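Local coordinates for protein putative metal-sulfur cluster biosynthesis proteins YuaD (PDB 1ORU) that is of unknown function but carries a MOSC domain, a family generally thought to bind molybdenum and pyridoxal phosphate, at residues L15-F23 with L31-L42; Q68-E76 with A96-T107. One frame throughout, in Å; residues are numbered along the deposited sequence.

Contact 1 (L15-F23 with L31-L42); sequences LYIADTKSF and LDFDYGGIPGDL
Where the strand ending at Ile17 gives way to loop, Asp41 reaches across from the turn of 38-41 and takes the backbone N-H of Ala18. Its side chain can be followed outward. CB of Asp41 lies 3.8 Å from CG1 of Ile17, the two side chains sliding past each other in opposite directions. CG stands anti to the backbone N (chi1 -180°), which swings the carboxylate over to the 15-23 side. There OD1 of Asp41 receives Ala18 N at 2.8 Å in a nearly straight bond of 166°, while OD2 accepts from His43 N. One carboxylate thus ties down two backbone N-H groups, and an alanine here would probably leave those of Ala18 and His43 without their acceptors and the direct hydrogen bonding between the segments to the weak Leu42 bond. That bond runs from Leu42 N to Ala18 O (2.7 Å, bent to 125°), and one water donates to both Asp19 O and Gly40 O.

Apolar packing flanks this polar seam. CD1 of Ile17 rests on CG2 of Ile38, and CD1 of Leu31 meets CB of Leu15 at 3.6 Å. Leu42 sets its CB on Ala18 CB at 3.5 Å and its CD2 over the carbonyl oxygens of Lys21 and Ser22. The chemistry implies a loop fastened chiefly by a buried carboxylate that grips backbone N-H groups, with a weak backbone bond and a water bridge as the lesser ties.

Contact 2 (Q68-E76 with A96-T107); sequences QISIVSIEE and ANVAVSGMPDLT
Ser73 and Val100 pair at the end of two parallel strands, just where 69-73 runs into its helix. The ladder begins with Ser70 O accepting from both Asn97 N and Val98 N, and is regular from Val72 onward: Val72 N donates to Val98 O, Val100 N to Val72 O, and Ile74 N to Val100 O. On one face Ile71 and Val98 lie side by side; CG2 of Ile71 meets CD2 of Leu106 at 3.8 Å, the two side chains crossing at about a right angle. On the other face CG2 of Val72 packs on CB of Ala96 at 3.7 Å.

Polar side chains take over at the C-terminal ends. With OG between the backbone N and the carbonyl carbon (chi1 89°), Ser73 donates to the backbone O of Met103, a selenomethionine, from above the carbonyl plane, and accepts from Glu76 N as the helix N-cap; Leu106 N reaches Met103 O from the opposite face. In Glu75, which lies alongside Pro104, a bend at chi2 (85°) folds the carboxylate back toward the 102-103 backbone, where OE2 takes Gly102 N at 2.7 Å on its syn side and OE1 takes Met103 N from above the carboxylate plane. For Glu76, OE1 accepts from Thr107 OG1 at 2.6 Å and OE2 from Thr107 N at 3.2 Å, both on the syn side. Thr107 OG1 in turn accepts from Gly162 N.

Helix 74-84 connects the paired strands, making this a beta-alpha-beta crossover, here with the first turn of the helix holding the loop that leaves the second strand.

In the fold
The two contacts meet in the mixed sheet, where strand 5-17, which supplies contact 1, runs antiparallel to strand 98-101 of contact 2. Tyr16 N probably bonds to Asn97 O, and a weak bond joins Gly36 N to OE1 of Gln68. Contact 2 lies within the main sheet, near the centre of the chain, and is mostly buried: a strand ladder with hydrocarbon on both faces. Contact 1, farther out and only partly buried, joins strand 5-17 to the loop after strand 30-33, which pairs with 171-174 in a separate small sheet. Acidic side chains fasten loop backbone in both, one aspartate in contact 1 and two glutamates in contact 2, but contact 2 buries considerably more surface.

Contact 1 (L15-F23 with L31-L42)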
loop_
_atom_site.group_PDB
_atom_site.type_symbol
_atom_site.label_atom_id
_atom_site.label_comp_id
_atom_site.label_asym_id
_atom_site.label_seq_id
_atom_site.Cartn_x
_atom_site.Cartn_y
_atom_site.Cartn_z
ATOM N N LEU A 15 -21.324 3.777 8.508
ATOM C CA LEU A 15 -20.300 4.751 8.139
ATOM C C LEU A 15 -20.137 5.660 9.355
ATOM O O LEU A 15 -21.127 5.993 10.019
ATOM C CB LEU A 15 -20.751 5.568 6.928
ATOM C CG LEU A 15 -21.101 4.773 5.669
ATOM C CD1 LEU A 15 -21.581 5.740 4.592
ATOM C CD2 LEU A 15 -19.883 3.975 5.184
ATOM N N TYR A 16 -18.904 6.066 9.651
ATOM C CA TYR A 16 -18.650 6.898 10.826
ATOM C C TYR A 16 -17.515 7.890 10.597
ATOM O O TYR A 16 -16.603 7.639 9.808
ATOM C CB TYR A 16 -18.273 6.012 12.016
ATOM C CG TYR A 16 -19.071 4.736 12.141
ATOM C CD1 TYR A 16 -20.136 4.638 13.034
ATOM C CD2 TYR A 16 -18.743 3.615 11.379
ATOM C CE1 TYR A 16 -20.852 3.448 13.165
ATOM C CE2 TYR A 16 -19.449 2.425 11.502
ATOM C CZ TYR A 16 -20.500 2.345 12.394
ATOM O OH TYR A 16 -21.193 1.162 12.518
ATOM N N ILE A 17 -17.555 9.006 11.316
ATOM C CA ILE A 17 -16.514 10.013 11.180
ATOM C C ILE A 17 -16.001 10.466 12.543
ATOM O O ILE A 17 -16.744 10.468 13.527
ATOM C CB ILE A 17 -17.033 11.253 10.422
ATOM C CG1 ILE A 17 -15.866 12.176 10.068
ATOM C CG2 ILE A 17 -18.045 12.002 11.284
ATOM C CD1 ILE A 17 -16.267 13.378 9.231
ATOM N N ALA A 18 -14.723 10.830 12.591
ATOM C CA ALA A 18 -14.098 11.334 13.812
ATOM C C ALA A 18 -13.971 12.829 13.543
ATOM O O ALA A 18 -12.971 13.280 12.987
ATOM C CB ALA A 18 -12.719 10.705 14.001
ATOM N N ASP A 19 -14.995 13.594 13.919
ATOM C CA ASP A 19 -15.005 15.031 13.664
ATOM C C ASP A 19 -14.338 15.894 14.730
ATOM O O ASP A 19 -14.292 17.119 14.603
ATOM C CB ASP A 19 -16.443 15.510 13.422
ATOM C CG ASP A 19 -17.346 15.288 14.620
ATOM O OD1 ASP A 19 -17.417 14.146 15.123
ATOM O OD2 ASP A 19 -17.993 16.263 15.055
ATOM N N THR A 20 -13.825 15.258 15.776
ATOM C CA THR A 20 -13.129 15.976 16.839
ATOM C C THR A 20 -11.790 15.290 17.070
ATOM O O THR A 20 -11.365 14.454 16.265
ATOM C CB THR A 20 -13.930 15.968 18.161
ATOM O OG1 THR A 20 -13.982 14.636 18.694
ATOM C CG2 THR A 20 -15.339 16.460 17.918
ATOM N N LYS A 21 -11.134 15.629 18.173
ATOM C CA LYS A 21 -9.844 15.036 18.508
ATOM C C LYS A 21 -9.991 13.595 18.994
ATOM O O LYS A 21 -9.022 12.841 19.007
ATOM C CB LYS A 21 -9.143 15.871 19.585
ATOM C CG LYS A 21 -8.680 17.251 19.128
ATOM C CD LYS A 21 -9.834 18.135 18.658
ATOM C CE LYS A 21 -10.853 18.381 19.765
ATOM N NZ LYS A 21 -11.968 19.259 19.306
ATOM N N SER A 22 -11.199 13.216 19.397
ATOM C CA SER A 22 -11.460 11.859 19.878
ATOM C C SER A 22 -11.428 10.868 18.722
ATOM O O SER A 22 -11.910 11.177 17.637
ATOM C CB SER A 22 -12.833 11.792 20.541
ATOM O OG SER A 22 -13.207 10.451 20.798
ATOM N N PHE A 23 -10.876 9.679 18.942
ATOM C CA PHE A 23 -10.843 8.711 17.856
ATOM C C PHE A 23 -12.111 7.871 17.806
ATOM O O PHE A 23 -12.308 7.096 16.873
ATOM C CB PHE A 23 -9.588 7.823 17.926
ATOM C CG PHE A 23 -9.577 6.838 19.058
ATOM C CD1 PHE A 23 -10.463 5.765 19.085
ATOM C CD2 PHE A 23 -8.633 6.952 20.077
ATOM C CE1 PHE A 23 -10.408 4.818 20.106
ATOM C CE2 PHE A 23 -8.569 6.012 21.103
ATOM C CZ PHE A 23 -9.459 4.942 21.116
ATOM N N LEU A 31 -20.845 9.675 3.749
ATOM C CA LEU A 31 -19.463 10.120 3.913
ATOM C C LEU A 31 -18.902 10.441 2.539
ATOM O O LEU A 31 -19.273 9.814 1.544
ATOM C CB LEU A 31 -18.585 9.030 4.534
ATOM C CG LEU A 31 -18.746 8.636 6.002
ATOM C CD1 LEU A 31 -17.753 7.526 6.334
ATOM C CD2 LEU A 31 -18.504 9.849 6.890
ATOM N N ASP A 32 -18.017 11.429 2.485
ATOM C CA ASP A 32 -17.373 11.775 1.233
ATOM C C ASP A 32 -15.953 11.239 1.307
ATOM O O ASP A 32 -15.242 11.485 2.283
ATOM C CB ASP A 32 -17.332 13.290 1.030
ATOM C CG ASP A 32 -18.685 13.870 0.703
ATOM O OD1 ASP A 32 -19.346 13.349 -0.222
ATOM O OD2 ASP A 32 -19.085 14.852 1.364
ATOM N N PHE A 33 -15.556 10.472 0.299
ATOM C CA PHE A 33 -14.200 9.949 0.233
ATOM C C PHE A 33 -13.492 10.798 -0.812
ATOM O O PHE A 33 -14.014 11.009 -1.908
ATOM C CB PHE A 33 -14.163 8.487 -0.236
ATOM C CG PHE A 33 -14.575 7.483 0.807
ATOM C CD1 PHE A 33 -14.722 7.843 2.143
ATOM C CD2 PHE A 33 -14.785 6.152 0.446
ATOM C CE1 PHE A 33 -15.070 6.892 3.109
ATOM C CE2 PHE A 33 -15.131 5.193 1.401
ATOM C CZ PHE A 33 -15.276 5.566 2.734
ATOM N N ASP A 34 -12.314 11.295 -0.468
ATOM C CA ASP A 34 -11.535 12.104 -1.397
ATOM C C ASP A 34 -10.083 11.713 -1.151
ATOM O O ASP A 34 -9.782 11.027 -0.175
ATOM C CB ASP A 34 -11.739 13.596 -1.106
ATOM C CG ASP A 34 -11.276 14.490 -2.249
ATOM O OD1 ASP A 34 -10.661 13.984 -3.211
ATOM O OD2 ASP A 34 -11.532 15.711 -2.182
ATOM N N TYR A 35 -9.180 12.123 -2.032
ATOM C CA TYR A 35 -7.781 11.789 -1.820
ATOM C C TYR A 35 -7.399 12.334 -0.444
ATOM O O TYR A 35 -7.619 13.507 -0.152
ATOM C CB TYR A 35 -6.922 12.411 -2.921
ATOM C CG TYR A 35 -7.257 11.863 -4.291
ATOM C CD1 TYR A 35 -7.154 10.500 -4.555
ATOM C CD2 TYR A 35 -7.692 12.703 -5.316
ATOM C CE1 TYR A 35 -7.478 9.982 -5.811
ATOM C CE2 TYR A 35 -8.013 12.199 -6.573
ATOM C CZ TYR A 35 -7.903 10.836 -6.814
ATOM O OH TYR A 35 -8.206 10.328 -8.060
ATOM N N GLY A 36 -6.858 11.474 0.409
ATOM C CA GLY A 36 -6.487 11.907 1.744
ATOM C C GLY A 36 -7.420 11.338 2.800
ATOM O O GLY A 36 -7.085 11.306 3.989
ATOM N N GLY A 37 -8.600 10.895 2.371
ATOM C CA GLY A 37 -9.554 10.316 3.300
ATOM C C GLY A 37 -10.906 11.009 3.309
ATOM O O GLY A 37 -11.413 11.421 2.260
ATOM N N ILE A 38 -11.480 11.140 4.502
ATOM C CA ILE A 38 -12.781 11.784 4.695
ATOM C C ILE A 38 -12.597 13.240 5.129
ATOM O O ILE A 38 -12.117 13.504 6.232
ATOM C CB ILE A 38 -13.582 11.063 5.803
ATOM C CG1 ILE A 38 -13.811 9.602 5.420
ATOM C CG2 ILE A 38 -14.907 11.778 6.040
ATOM C CD1 ILE A 38 -14.160 8.729 6.602
ATOM N N PRO A 39 -12.982 14.202 4.277
ATOM C CA PRO A 39 -12.817 15.604 4.673
ATOM C C PRO A 39 -13.460 15.867 6.034
ATOM O O PRO A 39 -14.589 15.440 6.294
ATOM C CB PRO A 39 -13.510 16.359 3.543
ATOM C CG PRO A 39 -13.256 15.478 2.355
ATOM C CD PRO A 39 -13.546 14.103 2.919
ATOM N N GLY A 40 -12.727 16.550 6.909
ATOM C CA GLY A 40 -13.250 16.855 8.228
ATOM C C GLY A 40 -13.002 15.762 9.248
ATOM O O GLY A 40 -13.264 15.945 10.437
ATOM N N ASP A 41 -12.496 14.623 8.787
ATOM C CA ASP A 41 -12.210 13.500 9.672
ATOM C C ASP A 41 -10.850 13.659 10.341
ATOM O O ASP A 41 -9.956 14.307 9.795
ATOM C CB ASP A 41 -12.212 12.193 8.887
ATOM C CG ASP A 41 -11.922 10.999 9.761
ATOM O OD1 ASP A 41 -12.823 10.594 10.523
ATOM O OD2 ASP A 41 -10.789 10.470 9.700
ATOM N N LEU A 42 -10.699 13.040 11.509
ATOM C CA LEU A 42 -9.460 13.092 12.281
ATOM C C LEU A 42 -8.232 12.569 11.541
ATOM O O LEU A 42 -7.117 13.025 11.794
ATOM C CB LEU A 42 -9.624 12.301 13.581
ATOM C CG LEU A 42 -8.410 12.189 14.510
ATOM C CD1 LEU A 42 -7.967 13.580 14.974
ATOM C CD2 LEU A 42 -8.776 11.319 15.706
HETATM O O HOH W 1 -14.175 17.907 11.996
#

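Contact 2 (Q68-E76 with A96-T107)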
loop_
_atom_site.group_PDB
_atom_site.type_symbol
_atom_site.label_atom_id
_atom_site.label_comp_id
_atom_site.label_asym_id
_atom_site.label_seq_id
_atom_site.Cartn_x
_atom_site.Cartn_y
_atom_site.Cartn_z
ATOM N N GLN A 68 -5.678 6.254 5.880
ATOM C CA GLN A 68 -6.742 7.219 5.615
ATOM C C GLN A 68 -8.137 6.769 6.022
ATOM O O GLN A 68 -8.928 7.571 6.506
ATOM C CB GLN A 68 -6.749 7.582 4.130
ATOM C CG GLN A 68 -5.529 8.372 3.703
ATOM C CD GLN A 68 -5.413 8.498 2.197
ATOM O OE1 GLN A 68 -6.409 8.439 1.480
ATOM N NE2 GLN A 68 -4.193 8.689 1.711
ATOM N N ILE A 69 -8.436 5.490 5.821
ATOM C CA ILE A 69 -9.754 4.952 6.149
ATOM C C ILE A 69 -9.605 3.656 6.933
ATOM O O ILE A 69 -8.818 2.786 6.564
ATOM C CB ILE A 69 -10.570 4.647 4.862
ATOM C CG1 ILE A 69 -10.727 5.915 4.017
ATOM C CG2 ILE A 69 -11.941 4.088 5.231
ATOM C CD1 ILE A 69 -11.612 6.985 4.650
ATOM N N SER A 70 -10.363 3.532 8.016
ATOM C CA SER A 70 -10.311 2.340 8.847
ATOM C C SER A 70 -11.582 1.528 8.650
ATOM O O SER A 70 -12.684 2.075 8.713
ATOM C CB SER A 70 -10.171 2.737 10.317
ATOM O OG SER A 70 -10.164 1.594 11.145
ATOM N N ILE A 71 -11.426 0.227 8.408
ATOM C CA ILE A 71 -12.575 -0.650 8.194
ATOM C C ILE A 71 -12.579 -1.872 9.115
ATOM O O ILE A 71 -11.538 -2.481 9.361
ATOM C CB ILE A 71 -12.619 -1.191 6.743
ATOM C CG1 ILE A 71 -12.516 -0.040 5.740
ATOM C CG2 ILE A 71 -13.909 -1.978 6.524
ATOM C CD1 ILE A 71 -12.560 -0.504 4.291
ATOM N N VAL A 72 -13.760 -2.218 9.623
ATOM C CA VAL A 72 -13.923 -3.400 10.469
ATOM C C VAL A 72 -15.159 -4.135 9.962
ATOM O O VAL A 72 -16.023 -3.536 9.323
ATOM C CB VAL A 72 -14.147 -3.048 11.972
ATOM C CG1 VAL A 72 -12.959 -2.276 12.509
ATOM C CG2 VAL A 72 -15.436 -2.253 12.155
ATOM N N SER A 73 -15.248 -5.429 10.229
ATOM C CA SER A 73 -16.418 -6.166 9.797
ATOM C C SER A 73 -17.233 -6.501 11.039
ATOM O O SER A 73 -16.676 -6.741 12.116
ATOM C CB SER A 73 -16.021 -7.441 9.051
ATOM O OG SER A 73 -15.854 -8.535 9.929
ATOM N N ILE A 74 -18.552 -6.488 10.891
ATOM C CA ILE A 74 -19.448 -6.801 11.999
ATOM C C ILE A 74 -19.120 -8.195 12.529
ATOM O O ILE A 74 -19.097 -8.420 13.743
ATOM C CB ILE A 74 -20.930 -6.776 11.545
ATOM C CG1 ILE A 74 -21.326 -5.358 11.111
ATOM C CG2 ILE A 74 -21.835 -7.299 12.663
ATOM C CD1 ILE A 74 -21.158 -4.304 12.190
ATOM N N GLU A 75 -18.866 -9.130 11.613
ATOM C CA GLU A 75 -18.548 -10.499 11.999
ATOM C C GLU A 75 -17.311 -10.588 12.895
ATOM O O GLU A 75 -17.337 -11.267 13.923
ATOM C CB GLU A 75 -18.334 -11.380 10.766
ATOM C CG GLU A 75 -19.560 -11.609 9.896
ATOM C CD GLU A 75 -19.778 -10.504 8.877
ATOM O OE1 GLU A 75 -18.802 -9.797 8.546
ATOM O OE2 GLU A 75 -20.921 -10.354 8.390
ATOM N N GLU A 76 -16.229 -9.911 12.512
ATOM C CA GLU A 76 -15.014 -9.952 13.320
ATOM C C GLU A 76 -15.188 -9.222 14.657
ATOM O O GLU A 76 -14.625 -9.637 15.673
ATOM C CB GLU A 76 -13.816 -9.390 12.531
ATOM C CG GLU A 76 -13.458 -10.236 11.298
ATOM C CD GLU A 76 -12.133 -9.851 10.649
ATOM O OE1 GLU A 76 -11.828 -8.642 10.575
ATOM O OE2 GLU A 76 -11.399 -10.762 10.196
ATOM N N ALA A 96 -13.572 3.037 13.791
ATOM C CA ALA A 96 -13.779 2.640 12.400
ATOM C C ALA A 96 -14.573 3.686 11.620
ATOM O O ALA A 96 -15.403 4.398 12.184
ATOM C CB ALA A 96 -14.500 1.300 12.346
ATOM N N ASN A 97 -14.309 3.773 10.319
ATOM C CA ASN A 97 -15.017 4.706 9.447
ATOM C C ASN A 97 -16.064 3.936 8.660
ATOM O O ASN A 97 -17.067 4.495 8.218
ATOM C CB ASN A 97 -14.049 5.378 8.478
ATOM C CG ASN A 97 -13.032 6.236 9.187
ATOM O OD1 ASN A 97 -13.386 7.208 9.865
ATOM N ND2 ASN A 97 -11.763 5.883 9.049
ATOM N N VAL A 98 -15.814 2.646 8.474
ATOM C CA VAL A 98 -16.743 1.792 7.755
ATOM C C VAL A 98 -16.844 0.445 8.454
ATOM O O VAL A 98 -15.833 -0.168 8.809
ATOM C CB VAL A 98 -16.288 1.540 6.291
ATOM C CG1 VAL A 98 -17.358 0.740 5.542
ATOM C CG2 VAL A 98 -16.024 2.862 5.589
ATOM N N ALA A 99 -18.071 0.002 8.676
ATOM C CA ALA A 99 -18.299 -1.294 9.287
ATOM C C ALA A 99 -18.991 -2.089 8.193
ATOM O O ALA A 99 -20.069 -1.713 7.728
ATOM C CB ALA A 99 -19.198 -1.161 10.515
ATOM N N VAL A 100 -18.364 -3.177 7.761
ATOM C CA VAL A 100 -18.936 -3.999 6.706
ATOM C C VAL A 100 -19.489 -5.314 7.234
ATOM O O VAL A 100 -19.120 -5.760 8.321
ATOM C CB VAL A 100 -17.886 -4.323 5.616
ATOM C CG1 VAL A 100 -17.339 -3.031 5.025
ATOM C CG2 VAL A 100 -16.762 -5.169 6.200
ATOM N N SER A 101 -20.401 -5.911 6.471
ATOM C CA SER A 101 -20.966 -7.208 6.829
ATOM C C SER A 101 -20.738 -8.096 5.613
ATOM O O SER A 101 -20.594 -7.599 4.486
ATOM C CB SER A 101 -22.464 -7.110 7.173
ATOM O OG SER A 101 -23.266 -6.748 6.062
ATOM N N GLY A 102 -20.674 -9.401 5.836
ATOM C CA GLY A 102 -20.431 -10.310 4.739
ATOM C C GLY A 102 -18.946 -10.531 4.529
ATOM O O GLY A 102 -18.536 -11.100 3.517
HETATM N N MSE A 103 -18.133 -10.091 5.483
HETATM C CA MSE A 103 -16.689 -10.265 5.383
HETATM C C MSE A 103 -16.107 -10.792 6.693
HETATM O O MSE A 103 -15.364 -10.094 7.385
HETATM C CB MSE A 103 -16.029 -8.941 4.998
HETATM C CG MSE A 103 -16.543 -8.398 3.671
HETATM SE SE MSE A 103 -15.523 -6.924 2.991
HETATM C CE MSE A 103 -13.950 -7.892 2.439
ATOM N N PRO A 104 -16.446 -12.043 7.050
ATOM C CA PRO A 104 -15.960 -12.669 8.284
ATOM C C PRO A 104 -14.440 -12.811 8.394
ATOM O O PRO A 104 -13.910 -13.067 9.480
ATOM C CB PRO A 104 -16.686 -14.018 8.298
ATOM C CG PRO A 104 -16.881 -14.318 6.849
ATOM C CD PRO A 104 -17.297 -12.973 6.290
ATOM N N ASP A 105 -13.741 -12.648 7.274
ATOM C CA ASP A 105 -12.286 -12.741 7.262
ATOM C C ASP A 105 -11.666 -11.482 6.666
ATOM O O ASP A 105 -10.621 -11.538 6.014
ATOM C CB ASP A 105 -11.831 -13.967 6.470
ATOM C CG ASP A 105 -12.126 -15.266 7.190
ATOM O OD1 ASP A 105 -11.630 -15.447 8.323
ATOM O OD2 ASP A 105 -12.853 -16.106 6.626
ATOM N N LEU A 106 -12.320 -10.350 6.905
ATOM C CA LEU A 106 -11.860 -9.059 6.399
ATOM C C LEU A 106 -10.396 -8.760 6.667
ATOM O O LEU A 106 -9.678 -8.272 5.790
ATOM C CB LEU A 106 -12.689 -7.932 7.017
ATOM C CG LEU A 106 -12.181 -6.510 6.751
ATOM C CD1 LEU A 106 -12.365 -6.166 5.278
ATOM C CD2 LEU A 106 -12.936 -5.525 7.642
ATOM N N THR A 107 -9.954 -9.035 7.886
ATOM C CA THR A 107 -8.582 -8.745 8.263
ATOM C C THR A 107 -7.549 -9.418 7.360
ATOM O O THR A 107 -6.419 -8.933 7.231
ATOM C CB THR A 107 -8.346 -9.123 9.743
ATOM O OG1 THR A 107 -9.278 -8.400 10.561
ATOM C CG2 THR A 107 -6.934 -8.760 10.175
#